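Local coordinates for putative metal binding protein (PDB 3CVG) that probably binds a metal ion or another small ligand as a periplasmic-binding-protein-type fold, and holds a calcium ion in the crystal, at residues H106-G111 with T201-G206; R146-Y151 with I195-Y200; A102-F107 with P232-A237; T207-P212 with K272-Q277; A117-D122 with S130-A135. All blocks are in the same frame, centred on the assembly; numbering follows the deposited sequence.

Contact 1. Residues H106-G111 with T201-G206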
# COMPACT_ATOMS: atom_id res chain seq x y z
N HIS A 106 2.98 -4.37 3.75
CA HIS A 106 3.86 -3.81 4.76
C HIS A 106 4.72 -2.66 4.25
O HIS A 106 5.25 -2.71 3.14
CB HIS A 106 4.77 -4.91 5.33
CG HIS A 106 4.03 -6.15 5.74
ND1 HIS A 106 3.70 -7.15 4.85
CD2 HIS A 106 3.50 -6.52 6.93
CE1 HIS A 106 2.99 -8.08 5.47
NE2 HIS A 106 2.86 -7.72 6.73
N PHE A 107 4.84 -1.62 5.07
CA PHE A 107 5.67 -0.46 4.73
C PHE A 107 7.04 -0.71 5.37
O PHE A 107 7.17 -1.56 6.26
CB PHE A 107 5.07 0.83 5.34
CG PHE A 107 3.83 1.33 4.64
CD1 PHE A 107 3.90 1.86 3.35
CD2 PHE A 107 2.59 1.32 5.30
CE1 PHE A 107 2.75 2.37 2.72
CE2 PHE A 107 1.45 1.83 4.68
CZ PHE A 107 1.53 2.36 3.39
N MSE A 108 8.05 0.02 4.93
CA MSE A 108 9.38 -0.10 5.52
C MSE A 108 10.13 1.23 5.44
O MSE A 108 9.93 2.02 4.52
CB MSE A 108 10.21 -1.22 4.86
CG MSE A 108 9.95 -1.50 3.38
SE MSE A 108 10.93 -3.11 2.75
CE MSE A 108 12.69 -2.35 2.49
N LEU A 109 10.96 1.48 6.46
CA LEU A 109 11.78 2.68 6.49
C LEU A 109 13.16 2.21 6.07
O LEU A 109 13.74 1.32 6.71
CB LEU A 109 11.85 3.28 7.89
CG LEU A 109 12.79 4.48 8.02
CD1 LEU A 109 12.27 5.65 7.18
CD2 LEU A 109 12.91 4.86 9.49
N ILE A 110 13.68 2.77 4.99
CA ILE A 110 15.00 2.39 4.52
C ILE A 110 15.87 3.64 4.44
O ILE A 110 15.36 4.76 4.38
CB ILE A 110 14.90 1.68 3.15
CG1 ILE A 110 14.44 2.66 2.07
CG2 ILE A 110 13.90 0.53 3.23
CD1 ILE A 110 15.57 3.42 1.39
N GLY A 111 17.19 3.45 4.45
CA GLY A 111 18.10 4.59 4.38
C GLY A 111 19.48 4.15 3.91
O GLY A 111 19.72 2.96 3.72
N THR A 201 13.64 6.96 3.44
CA THR A 201 12.32 7.07 2.87
C THR A 201 11.44 5.91 3.31
O THR A 201 11.94 4.85 3.67
CB THR A 201 12.35 7.07 1.32
OG1 THR A 201 11.07 7.46 0.82
CG2 THR A 201 12.67 5.67 0.79
N ILE A 202 10.13 6.14 3.32
CA ILE A 202 9.19 5.09 3.65
C ILE A 202 8.80 4.56 2.28
O ILE A 202 8.50 5.34 1.37
CB ILE A 202 7.94 5.64 4.38
CG1 ILE A 202 8.30 5.98 5.83
CG2 ILE A 202 6.81 4.62 4.31
CD1 ILE A 202 8.64 4.78 6.71
N THR A 203 8.86 3.24 2.13
CA THR A 203 8.52 2.57 0.88
C THR A 203 7.73 1.32 1.27
O THR A 203 7.37 1.15 2.44
CB THR A 203 9.82 2.20 0.09
OG1 THR A 203 9.47 1.61 -1.17
CG2 THR A 203 10.67 1.21 0.88
N ASP A 204 7.45 0.44 0.32
CA ASP A 204 6.71 -0.77 0.66
C ASP A 204 7.48 -2.01 0.23
O ASP A 204 8.34 -1.94 -0.64
CB ASP A 204 5.31 -0.75 0.04
CG ASP A 204 5.35 -0.69 -1.47
OD1 ASP A 204 5.57 0.41 -2.03
OD2 ASP A 204 5.15 -1.74 -2.11
N TYR A 205 7.15 -3.14 0.85
CA TYR A 205 7.82 -4.39 0.55
C TYR A 205 7.86 -4.76 -0.93
O TYR A 205 8.92 -5.14 -1.44
CB TYR A 205 7.18 -5.53 1.34
CG TYR A 205 7.98 -6.82 1.33
CD1 TYR A 205 9.36 -6.81 1.58
CD2 TYR A 205 7.36 -8.05 1.11
CE1 TYR A 205 10.10 -7.99 1.60
CE2 TYR A 205 8.09 -9.24 1.14
CZ TYR A 205 9.45 -9.21 1.38
OH TYR A 205 10.17 -10.37 1.39
N GLY A 206 6.72 -4.64 -1.61
CA GLY A 206 6.64 -4.98 -3.02
C GLY A 206 7.53 -4.15 -3.93
O GLY A 206 8.11 -4.65 -4.89
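Five main-chain hydrogen bonds zip H106-G111 to T201-G206 as antiparallel strands. M108 and T203 bond each other both ways, and so do I110 and T201; the I110 N to T201 O bond (3.0 Å) is nearly straight at 173°. Tighter but more tilted is M108 N to T203 O at 2.8 Å, where the donor sits above the carbonyl plane. The fifth bond, Y205 N to H106 O (3.0 Å), carries the pairing into the first turn of helix 205-208. On one face I110 and T201 lie side by side, with CG2 of T201 in the crowded position between N and C, 3.7 Å from I110 CG1. M108, a selenomethionine, bends at chi3 (-80°), bringing SE within 4.2 Å of Y205 CD1 at the edge of the ring. On the other face I202 CD1 meets L109 CB, and I202 CG2 approaches the F107 ring obliquely. Further out, D204 caps the new helix and bonds T207 OG1, T201 OG1 reaches L148 O, and helices 155-166 and 187-196 cover the two faces. The buried backbone N-H and C=O groups of M108/T203 and I110/T201 thus satisfy one another; F107, on the same strand, has its side chain about 5 Å from the calcium ion.

Contact 2. Residues R146-Y151 with I195-Y200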
# COMPACT_ATOMS: atom_id res chain seq x y z
N ARG A 146 18.42 13.46 4.94
CA ARG A 146 17.30 13.92 4.13
C ARG A 146 16.25 12.81 4.04
O ARG A 146 16.58 11.62 4.13
CB ARG A 146 17.79 14.33 2.73
CG ARG A 146 18.68 15.59 2.73
CD ARG A 146 19.31 15.85 1.37
NE ARG A 146 18.30 16.04 0.32
CZ ARG A 146 17.56 17.13 0.18
NH1 ARG A 146 17.70 18.15 1.01
NH2 ARG A 146 16.69 17.21 -0.81
N PHE A 147 14.98 13.19 3.90
CA PHE A 147 13.88 12.23 3.82
C PHE A 147 13.09 12.45 2.54
O PHE A 147 12.62 13.56 2.29
CB PHE A 147 12.93 12.40 5.02
CG PHE A 147 11.79 11.44 5.02
CD1 PHE A 147 11.93 10.18 5.61
CD2 PHE A 147 10.60 11.76 4.39
CE1 PHE A 147 10.89 9.27 5.57
CE2 PHE A 147 9.55 10.83 4.35
CZ PHE A 147 9.71 9.59 4.94
N LEU A 148 12.94 11.40 1.73
CA LEU A 148 12.21 11.50 0.47
C LEU A 148 10.72 11.19 0.58
O LEU A 148 10.31 10.10 1.00
CB LEU A 148 12.84 10.58 -0.60
CG LEU A 148 12.41 10.77 -2.07
CD1 LEU A 148 13.53 10.30 -2.98
CD2 LEU A 148 11.10 10.02 -2.40
N SER A 149 9.91 12.17 0.20
CA SER A 149 8.46 12.03 0.23
C SER A 149 7.91 12.07 -1.20
O SER A 149 8.26 12.94 -1.99
CB SER A 149 7.84 13.16 1.06
OG SER A 149 6.43 13.26 0.85
N ARG A 150 7.04 11.12 -1.52
CA ARG A 150 6.43 11.09 -2.84
C ARG A 150 5.44 12.26 -3.00
O ARG A 150 5.06 12.61 -4.12
CB ARG A 150 5.76 9.74 -3.09
CG ARG A 150 6.79 8.65 -3.43
CD ARG A 150 6.16 7.27 -3.46
NE ARG A 150 5.00 7.23 -4.34
CZ ARG A 150 3.99 6.38 -4.20
NH1 ARG A 150 4.00 5.49 -3.21
NH2 ARG A 150 2.96 6.42 -5.04
N TYR A 151 5.02 12.83 -1.86
CA TYR A 151 4.14 14.02 -1.84
C TYR A 151 3.06 13.96 -2.91
O TYR A 151 2.84 14.92 -3.66
CB TYR A 151 5.03 15.27 -2.08
CG TYR A 151 4.62 16.52 -1.32
CD1 TYR A 151 4.67 16.56 0.06
CD2 TYR A 151 4.21 17.67 -2.00
CE1 TYR A 151 4.31 17.70 0.77
CE2 TYR A 151 3.86 18.82 -1.31
CZ TYR A 151 3.91 18.83 0.07
OH TYR A 151 3.60 19.98 0.75
N ILE A 195 17.67 5.87 -2.81
CA ILE A 195 18.89 5.10 -2.70
C ILE A 195 20.06 5.81 -3.37
O ILE A 195 21.12 5.94 -2.77
CB ILE A 195 18.69 3.70 -3.31
CG1 ILE A 195 17.69 2.92 -2.45
CG2 ILE A 195 20.02 2.94 -3.38
CD1 ILE A 195 17.11 1.69 -3.16
N LEU A 196 19.84 6.30 -4.58
CA LEU A 196 20.88 7.00 -5.33
C LEU A 196 21.30 8.29 -4.64
O LEU A 196 22.47 8.67 -4.67
CB LEU A 196 20.40 7.34 -6.74
CG LEU A 196 20.18 6.21 -7.75
CD1 LEU A 196 19.68 6.77 -9.07
CD2 LEU A 196 21.48 5.46 -7.95
N LEU A 197 20.34 8.95 -4.00
CA LEU A 197 20.61 10.22 -3.32
C LEU A 197 21.04 10.06 -1.88
O LEU A 197 21.34 11.05 -1.21
CB LEU A 197 19.36 11.10 -3.37
CG LEU A 197 18.84 11.47 -4.76
CD1 LEU A 197 17.39 11.91 -4.63
CD2 LEU A 197 19.70 12.57 -5.37
N ARG A 198 21.06 8.82 -1.39
CA ARG A 198 21.43 8.54 -0.00
C ARG A 198 20.46 9.20 0.99
O ARG A 198 20.88 9.88 1.92
CB ARG A 198 22.86 8.99 0.29
CG ARG A 198 23.91 8.23 -0.50
CD ARG A 198 25.32 8.68 -0.12
NE ARG A 198 25.58 10.03 -0.61
CZ ARG A 198 26.60 10.78 -0.22
NH1 ARG A 198 27.47 10.32 0.67
NH2 ARG A 198 26.75 12.00 -0.72
N GLU A 199 19.17 8.99 0.78
CA GLU A 199 18.16 9.56 1.66
C GLU A 199 17.32 8.45 2.29
O GLU A 199 17.24 7.33 1.76
CB GLU A 199 17.23 10.50 0.89
CG GLU A 199 17.96 11.58 0.10
CD GLU A 199 17.03 12.52 -0.66
OE1 GLU A 199 15.87 12.14 -0.96
OE2 GLU A 199 17.48 13.64 -0.97
N TYR A 200 16.71 8.76 3.42
CA TYR A 200 15.83 7.81 4.08
C TYR A 200 14.47 8.00 3.42
O TYR A 200 14.19 9.08 2.87
CB TYR A 200 15.69 8.13 5.56
CG TYR A 200 16.95 7.94 6.37
CD1 TYR A 200 17.13 6.81 7.17
CD2 TYR A 200 17.95 8.91 6.37
CE1 TYR A 200 18.28 6.65 7.96
CE2 TYR A 200 19.10 8.77 7.15
CZ TYR A 200 19.26 7.63 7.95
OH TYR A 200 20.39 7.50 8.73
O HOH W 1 20.15 11.10 4.61
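A parallel strand pairing, F147 beside Y200, joins R146-Y151 to I195-Y200 just where the chain leaves helix 187-196 through a Schellman motif, R198, at positive phi, being the first residue to leave helical phi/psi. Two main-chain bonds make the pair. Y200 N gives to R146 O at 2.9 Å in the carbonyl plane, and L148 N gives to Y200 O almost along the C=O axis, so the residue Y200 is gripped from both neighbours of F147. One water extends the backbone link, accepting from R146 N and donating to R198 O. The charged contact lies alongside: the R146 and E199 side chains run the same way, and the R146 chain bends at chi3 (59°) to set NE against OE2 of E199 in a salt bridge of 2.8 Å. The oxygen is nearly in the guanidinium plane, whereas NE meets it from above the carboxylate plane, the two planes standing 53° apart. R146 NH1 also bonds T178 O, and E199 OE1 bonds H181 ND1; the arginine and the H181 N-H would tend to keep E199 ionised. Apolar packing is thinner. F147 CD1 stands 4.3 Å from Y200 CB, and W164 meets the F147 ring edge-to-face. In a separate van der Waals contact, L148 crosses E199 at about a right angle, and the carboxylate oxygen E199 OE1 rests 3.4 Å from L148 CB.

Contact 3. Residues A102-F107 with P232-A237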
# COMPACT_ATOMS: atom_id res chain seq x y z
N ALA A 102 -8.95 -8.16 3.16
CA ALA A 102 -8.40 -8.95 2.04
C ALA A 102 -6.99 -9.49 2.25
O ALA A 102 -6.74 -10.69 2.07
CB ALA A 102 -8.45 -8.12 0.77
N PHE A 103 -6.05 -8.61 2.58
CA PHE A 103 -4.68 -9.03 2.80
C PHE A 103 -3.90 -7.97 3.56
O PHE A 103 -4.41 -6.88 3.82
CB PHE A 103 -4.00 -9.37 1.46
CG PHE A 103 -3.90 -8.22 0.50
CD1 PHE A 103 -2.83 -7.32 0.57
CD2 PHE A 103 -4.86 -8.04 -0.49
CE1 PHE A 103 -2.73 -6.27 -0.33
CE2 PHE A 103 -4.77 -6.99 -1.40
CZ PHE A 103 -3.70 -6.10 -1.31
N ARG A 104 -2.67 -8.30 3.93
CA ARG A 104 -1.83 -7.38 4.68
C ARG A 104 -0.52 -7.07 3.95
O ARG A 104 0.28 -7.97 3.66
CB ARG A 104 -1.54 -7.95 6.08
CG ARG A 104 -2.76 -7.92 7.03
CD ARG A 104 -2.52 -8.67 8.36
NE ARG A 104 -2.47 -10.13 8.17
CZ ARG A 104 -2.37 -11.02 9.16
NH1 ARG A 104 -2.30 -10.62 10.43
NH2 ARG A 104 -2.33 -12.32 8.89
N ASP A 105 -0.33 -5.79 3.64
CA ASP A 105 0.87 -5.32 2.97
C ASP A 105 1.74 -4.71 4.06
O ASP A 105 1.29 -4.56 5.20
CB ASP A 105 0.50 -4.29 1.90
CG ASP A 105 1.72 -3.75 1.15
OD1 ASP A 105 2.74 -4.46 1.07
OD2 ASP A 105 1.64 -2.62 0.63
N HIS A 106 2.98 -4.37 3.75
CA HIS A 106 3.86 -3.81 4.76
C HIS A 106 4.72 -2.66 4.25
O HIS A 106 5.25 -2.71 3.14
CB HIS A 106 4.77 -4.91 5.33
CG HIS A 106 4.03 -6.15 5.74
ND1 HIS A 106 3.70 -7.15 4.85
CD2 HIS A 106 3.50 -6.52 6.93
CE1 HIS A 106 2.99 -8.08 5.47
NE2 HIS A 106 2.86 -7.72 6.73
N PHE A 107 4.84 -1.62 5.07
CA PHE A 107 5.67 -0.46 4.73
C PHE A 107 7.04 -0.71 5.37
O PHE A 107 7.17 -1.56 6.26
CB PHE A 107 5.07 0.83 5.34
CG PHE A 107 3.83 1.33 4.64
CD1 PHE A 107 3.90 1.86 3.35
CD2 PHE A 107 2.59 1.32 5.30
CE1 PHE A 107 2.75 2.37 2.72
CE2 PHE A 107 1.45 1.83 4.68
CZ PHE A 107 1.53 2.36 3.39
N PRO A 232 2.42 0.59 13.25
CA PRO A 232 2.17 1.70 12.32
C PRO A 232 2.53 1.37 10.88
O PRO A 232 1.88 1.85 9.95
CB PRO A 232 3.04 2.83 12.89
CG PRO A 232 3.11 2.52 14.35
CD PRO A 232 3.32 1.02 14.34
N LEU A 233 3.54 0.53 10.68
CA LEU A 233 3.96 0.16 9.34
C LEU A 233 3.16 -0.96 8.68
O LEU A 233 3.53 -1.45 7.62
CB LEU A 233 5.46 -0.17 9.33
CG LEU A 233 6.45 0.94 9.72
CD1 LEU A 233 7.88 0.53 9.35
CD2 LEU A 233 6.09 2.24 9.00
N LEU A 234 2.06 -1.37 9.31
CA LEU A 234 1.22 -2.41 8.71
C LEU A 234 0.32 -1.71 7.70
O LEU A 234 -0.21 -0.63 7.99
CB LEU A 234 0.35 -3.09 9.78
CG LEU A 234 -0.73 -4.05 9.24
CD1 LEU A 234 -0.06 -5.25 8.58
CD2 LEU A 234 -1.65 -4.50 10.37
N ASN A 235 0.14 -2.30 6.52
CA ASN A 235 -0.70 -1.68 5.50
C ASN A 235 -1.84 -2.61 5.11
O ASN A 235 -1.78 -3.32 4.11
CB ASN A 235 0.14 -1.32 4.26
CG ASN A 235 -0.66 -0.57 3.21
OD1 ASN A 235 -1.55 0.21 3.54
ND2 ASN A 235 -0.32 -0.78 1.94
N PRO A 236 -2.91 -2.62 5.91
CA PRO A 236 -4.07 -3.48 5.64
C PRO A 236 -4.87 -3.08 4.41
O PRO A 236 -5.06 -1.90 4.13
CB PRO A 236 -4.88 -3.37 6.93
CG PRO A 236 -4.61 -1.96 7.37
CD PRO A 236 -3.11 -1.83 7.14
N ALA A 237 -5.33 -4.09 3.68
CA ALA A 237 -6.13 -3.89 2.48
C ALA A 237 -7.50 -4.51 2.70
O ALA A 237 -7.60 -5.65 3.15
CB ALA A 237 -5.44 -4.55 1.28
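N235 and D105 stand side by side at the middle of this antiparallel pair, each with CG anti to its backbone N. The amide NH2 donates to the carboxylate: N235 ND2 lies 3.0 Å from D105 OD2 and uses that oxygen's anti lone pair, with the acceptor in the amide plane. D105 OD1 meanwhile takes a weak bond from H106 N at 2.7 Å, so both carboxylate oxygens have an N-H partner. Between the same two residues the main chain bonds both ways, D105 N to N235 O and N235 N to D105 O, each donor well above the carbonyl plane. At one end F107 N reaches L233 O along a straight path (2.9 Å, 173°). At the other, A102 and F103 both face A237 in a classic beta bulge. Here A237 O accepts from A102 N (2.9 Å) and, weakly, from F103 N (3.4 Å), while A237 N gives to F103 O. The bulge belongs to the long strand 100-111, consistent with a strand running between the two lobes of a periplasmic-binding-protein fold. A237 CB sits over the centre of the F103 ring, a CH-pi contact of 3.5 Å to its centroid, and N235 CB presses obliquely on the F107 ring, 3.4 Å from CE2. R104 and H106 take their polar ends elsewhere, to P281 O and N227 OD1.

Contact 4. Residues T207-P212 with K272-Q277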
# COMPACT_ATOMS: atom_id res chain seq x y z
N THR A 207 7.62 -2.85 -3.63
CA THR A 207 8.46 -1.95 -4.41
C THR A 207 9.91 -2.36 -4.20
O THR A 207 10.70 -2.40 -5.15
CB THR A 207 8.25 -0.50 -3.94
OG1 THR A 207 6.88 -0.13 -4.13
CG2 THR A 207 9.15 0.46 -4.74
N TYR A 208 10.26 -2.67 -2.96
CA TYR A 208 11.60 -3.11 -2.60
C TYR A 208 12.02 -4.33 -3.42
O TYR A 208 13.15 -4.41 -3.95
CB TYR A 208 11.65 -3.45 -1.11
CG TYR A 208 12.92 -4.13 -0.65
CD1 TYR A 208 14.14 -3.45 -0.68
CD2 TYR A 208 12.90 -5.45 -0.20
CE1 TYR A 208 15.32 -4.07 -0.26
CE2 TYR A 208 14.08 -6.08 0.22
CZ TYR A 208 15.28 -5.39 0.18
OH TYR A 208 16.44 -6.00 0.60
N LEU A 209 11.12 -5.30 -3.53
CA LEU A 209 11.40 -6.52 -4.27
C LEU A 209 11.43 -6.27 -5.77
O LEU A 209 11.81 -7.15 -6.55
CB LEU A 209 10.36 -7.60 -3.95
CG LEU A 209 10.33 -8.04 -2.49
CD1 LEU A 209 9.11 -8.94 -2.24
CD2 LEU A 209 11.62 -8.77 -2.14
N SER A 210 11.05 -5.06 -6.17
CA SER A 210 11.02 -4.70 -7.58
C SER A 210 12.31 -4.04 -8.08
O SER A 210 12.52 -3.98 -9.28
CB SER A 210 9.85 -3.76 -7.88
OG SER A 210 8.61 -4.38 -7.61
N ILE A 211 13.14 -3.53 -7.18
CA ILE A 211 14.36 -2.86 -7.62
C ILE A 211 15.53 -3.82 -7.77
O ILE A 211 15.56 -4.90 -7.17
CB ILE A 211 14.75 -1.69 -6.67
CG1 ILE A 211 15.04 -2.23 -5.27
CG2 ILE A 211 13.63 -0.65 -6.63
CD1 ILE A 211 15.58 -1.19 -4.32
N PRO A 212 16.51 -3.45 -8.60
CA PRO A 212 17.69 -4.31 -8.81
C PRO A 212 18.34 -4.76 -7.51
O PRO A 212 18.39 -3.99 -6.55
CB PRO A 212 18.61 -3.43 -9.64
CG PRO A 212 17.63 -2.60 -10.44
CD PRO A 212 16.61 -2.22 -9.40
N LYS A 272 3.81 -14.54 -5.39
CA LYS A 272 5.19 -14.17 -5.14
C LYS A 272 5.80 -13.13 -6.07
O LYS A 272 5.30 -12.87 -7.16
CB LYS A 272 6.06 -15.41 -5.18
CG LYS A 272 5.77 -16.43 -4.10
CD LYS A 272 6.85 -17.48 -4.09
CE LYS A 272 6.93 -18.19 -2.76
NZ LYS A 272 8.16 -19.03 -2.68
N LYS A 273 6.90 -12.54 -5.60
CA LYS A 273 7.66 -11.57 -6.37
C LYS A 273 9.11 -11.70 -5.93
O LYS A 273 9.43 -11.62 -4.74
CB LYS A 273 7.16 -10.14 -6.14
CG LYS A 273 6.74 -9.47 -7.43
CD LYS A 273 6.38 -8.01 -7.24
CE LYS A 273 5.42 -7.54 -8.33
NZ LYS A 273 5.94 -7.78 -9.71
N ASP A 274 9.99 -11.91 -6.90
CA ASP A 274 11.41 -12.11 -6.64
C ASP A 274 11.57 -13.29 -5.69
O ASP A 274 12.45 -13.29 -4.82
CB ASP A 274 12.05 -10.87 -6.02
CG ASP A 274 13.56 -10.87 -6.19
OD1 ASP A 274 14.27 -10.18 -5.43
OD2 ASP A 274 14.02 -11.56 -7.12
N GLY A 275 10.71 -14.29 -5.86
CA GLY A 275 10.78 -15.48 -5.03
C GLY A 275 10.34 -15.33 -3.58
O GLY A 275 10.65 -16.18 -2.75
N GLN A 276 9.62 -14.26 -3.27
CA GLN A 276 9.15 -14.03 -1.90
C GLN A 276 7.64 -13.84 -1.88
O GLN A 276 7.07 -13.27 -2.81
CB GLN A 276 9.79 -12.77 -1.31
CG GLN A 276 11.30 -12.80 -1.17
CD GLN A 276 11.78 -13.85 -0.20
OE1 GLN A 276 11.21 -14.02 0.89
NE2 GLN A 276 12.84 -14.56 -0.57
N GLN A 277 7.00 -14.30 -0.81
CA GLN A 277 5.56 -14.09 -0.69
C GLN A 277 5.43 -12.59 -0.54
O GLN A 277 6.01 -12.00 0.38
CB GLN A 277 4.99 -14.78 0.56
CG GLN A 277 3.50 -14.50 0.77
CD GLN A 277 2.94 -15.20 1.99
OE1 GLN A 277 3.37 -14.96 3.12
NE2 GLN A 277 1.96 -16.07 1.78
O HOH W 2 7.05 -5.22 -10.00
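L209 is the side chain on which T207-P212 and K272-Q277 meet, and it points toward K272-Q277. CG stands anti to its carbonyl carbon (chi1 -62°), so the two methyls reach across tip-first. CD1 comes to 3.7 Å from K273 O and 4.0 Å from Q276 CB. The Q276 side chain crosses L209 at about a right angle; its CG, set by chi1, lies 4.2 Å from L209 CD2, and the bend at chi2 (-64°) turns the amide away. On the other flank D274 also points at L209: its CB lies 3.8 Å from L209 O, and the two CB atoms are 4.2 Å apart. D274 CG is anti to its own N, and its carboxylate goes past L209 to salt bridges with R213 at OD2 and R216 at OD1, just past T207-P212 in helix 213-216. That pair of positive charges would be expected to keep D274 ionised. Beside L209 the polar link is water-mediated. One water donates to S210 OG, 3.0 Å away, and accepts from K273 NZ at 2.8 Å; S210 OG is bonded to G206 O as well. The contact therefore rests on van der Waals contacts and a water bridge, with a single buried residue, L209, at its heart. It joins two turns: the type I turn Y208 to I211, in the end region of helix 205-208, and the type I' turn K273 to Q276, with D274 and G275 at its corner, the tight two-residue beta-hairpin joining strands 272-273 and 276-281.

Contact 5. Residues A117-D122 with S130-A135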
# COMPACT_ATOMS: atom_id res chain seq x y z
N ALA A 117 21.77 9.49 10.43
CA ALA A 117 20.84 9.74 11.52
C ALA A 117 21.14 8.81 12.70
O ALA A 117 20.56 8.94 13.78
CB ALA A 117 19.41 9.53 11.06
N LYS A 118 22.06 7.88 12.48
CA LYS A 118 22.46 6.93 13.51
C LYS A 118 21.29 6.17 14.12
O LYS A 118 21.18 6.01 15.34
CB LYS A 118 23.27 7.67 14.59
CG LYS A 118 24.50 8.33 14.00
CD LYS A 118 25.23 9.24 14.97
CE LYS A 118 26.43 9.89 14.27
NZ LYS A 118 26.06 10.53 12.96
N LEU A 119 20.41 5.68 13.25
CA LEU A 119 19.23 4.92 13.67
C LEU A 119 19.61 3.53 14.17
O LEU A 119 20.45 2.86 13.58
CB LEU A 119 18.26 4.77 12.49
CG LEU A 119 17.71 6.05 11.87
CD1 LEU A 119 16.59 5.69 10.90
CD2 LEU A 119 17.18 6.97 12.97
N SER A 120 18.97 3.12 15.27
CA SER A 120 19.22 1.81 15.86
C SER A 120 18.03 0.89 15.58
O SER A 120 16.90 1.18 15.97
CB SER A 120 19.42 1.95 17.37
OG SER A 120 19.68 0.69 17.98
N GLY A 121 18.31 -0.23 14.92
CA GLY A 121 17.27 -1.18 14.56
C GLY A 121 16.17 -1.52 15.55
O GLY A 121 15.03 -1.75 15.15
N ASP A 122 16.49 -1.55 16.84
CA ASP A 122 15.49 -1.89 17.84
C ASP A 122 14.56 -0.74 18.23
O ASP A 122 13.48 -0.98 18.77
CB ASP A 122 16.17 -2.45 19.09
CG ASP A 122 17.11 -3.60 18.78
OD1 ASP A 122 16.77 -4.45 17.92
OD2 ASP A 122 18.20 -3.66 19.40
N SER A 130 11.95 10.81 15.17
CA SER A 130 12.43 11.88 16.04
C SER A 130 13.93 12.09 15.83
O SER A 130 14.42 13.22 15.77
CB SER A 130 12.17 11.53 17.51
OG SER A 130 12.83 12.44 18.38
N LYS A 131 14.66 10.98 15.72
CA LYS A 131 16.11 11.01 15.52
C LYS A 131 16.48 11.63 14.17
O LYS A 131 17.40 12.45 14.09
CB LYS A 131 16.67 9.59 15.62
CG LYS A 131 18.06 9.52 16.23
CD LYS A 131 18.39 8.08 16.62
CE LYS A 131 19.70 7.98 17.38
NZ LYS A 131 19.92 6.60 17.91
N MSE A 132 15.79 11.24 13.11
CA MSE A 132 16.07 11.80 11.79
C MSE A 132 15.85 13.31 11.81
O MSE A 132 16.68 14.06 11.31
CB MSE A 132 15.17 11.16 10.72
CG MSE A 132 15.64 9.78 10.22
SE MSE A 132 14.54 9.03 8.79
CE MSE A 132 14.61 10.51 7.56
N HIS A 133 14.73 13.74 12.38
CA HIS A 133 14.41 15.16 12.45
C HIS A 133 15.53 15.98 13.08
O HIS A 133 16.01 16.94 12.48
CB HIS A 133 13.11 15.38 13.23
CG HIS A 133 12.85 16.82 13.58
ND1 HIS A 133 13.40 17.42 14.69
CD2 HIS A 133 12.14 17.78 12.94
CE1 HIS A 133 13.03 18.69 14.73
NE2 HIS A 133 12.26 18.93 13.68
N ASP A 134 15.95 15.59 14.28
CA ASP A 134 16.99 16.32 15.00
C ASP A 134 18.32 16.31 14.23
O ASP A 134 19.02 17.33 14.16
CB ASP A 134 17.18 15.73 16.40
CG ASP A 134 15.90 15.77 17.22
OD1 ASP A 134 14.95 16.49 16.83
OD2 ASP A 134 15.84 15.09 18.26
N ALA A 135 18.67 15.16 13.65
CA ALA A 135 19.91 15.06 12.89
C ALA A 135 19.81 15.88 11.61
O ALA A 135 20.80 16.45 11.16
CB ALA A 135 20.20 13.60 12.56
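The apolar centre is A117, whose methyl points at helix 125-138 and settles between two of its residues: CB is 3.9 Å from M132 CG and 4.4 Å from A135 CB. The A135 methyl also reaches the A117 backbone, at 4.0 Å from its CA. M132, a selenomethionine, leaves the helix with CG anti to its carbonyl carbon, which puts CG against A117, and the bend at chi3 (54°) turns the methyl end towards Y200. L119 adds the next layer. Its CD2 lies 3.8 Å from K131 CB and 4.2 Å from M132 CG, and the L119 and K131 side chains run antiparallel alongside one another. The packing sets a loop without regular structure, which follows the long strand 100-111, against the helix that the chain makes straight after it, within the periplasmic-binding-protein domain. Y200 of strand 200-204 reaches both sides, touching L119 and M132 and taking A117 N at its hydroxyl. Outward from here the K131 chain runs extended from CG on, passing A117 O with its CG at 3.5 Å. At its tip NZ donates to K118 O at 2.9 Å, the donor lying somewhat above the carbonyl plane. K118 is exposed, and it carries its own charge back to P116 O.

Following the chain, strand 100-111 opens two of the contacts: contact 3 at A102 and contact 1 at H106, which share H106 and F107. The loop closed by contact 1 holds contact 5, a short closure of 117-122 on helix 125-138, and then contact 2, which brings strand 147-149 beside the start of strand 200-204. Contact 1 closes as that strand runs into helix 205-208. Contact 4 opens directly afterwards, inside the loop that contact 3 closes at 232-237, and closes only at the hairpin of 272-277, so contacts 3 and 4 cross. The long strand thus joins strand 200-204 to strand 234-241, while Y200 packs contact 2 on contact 5.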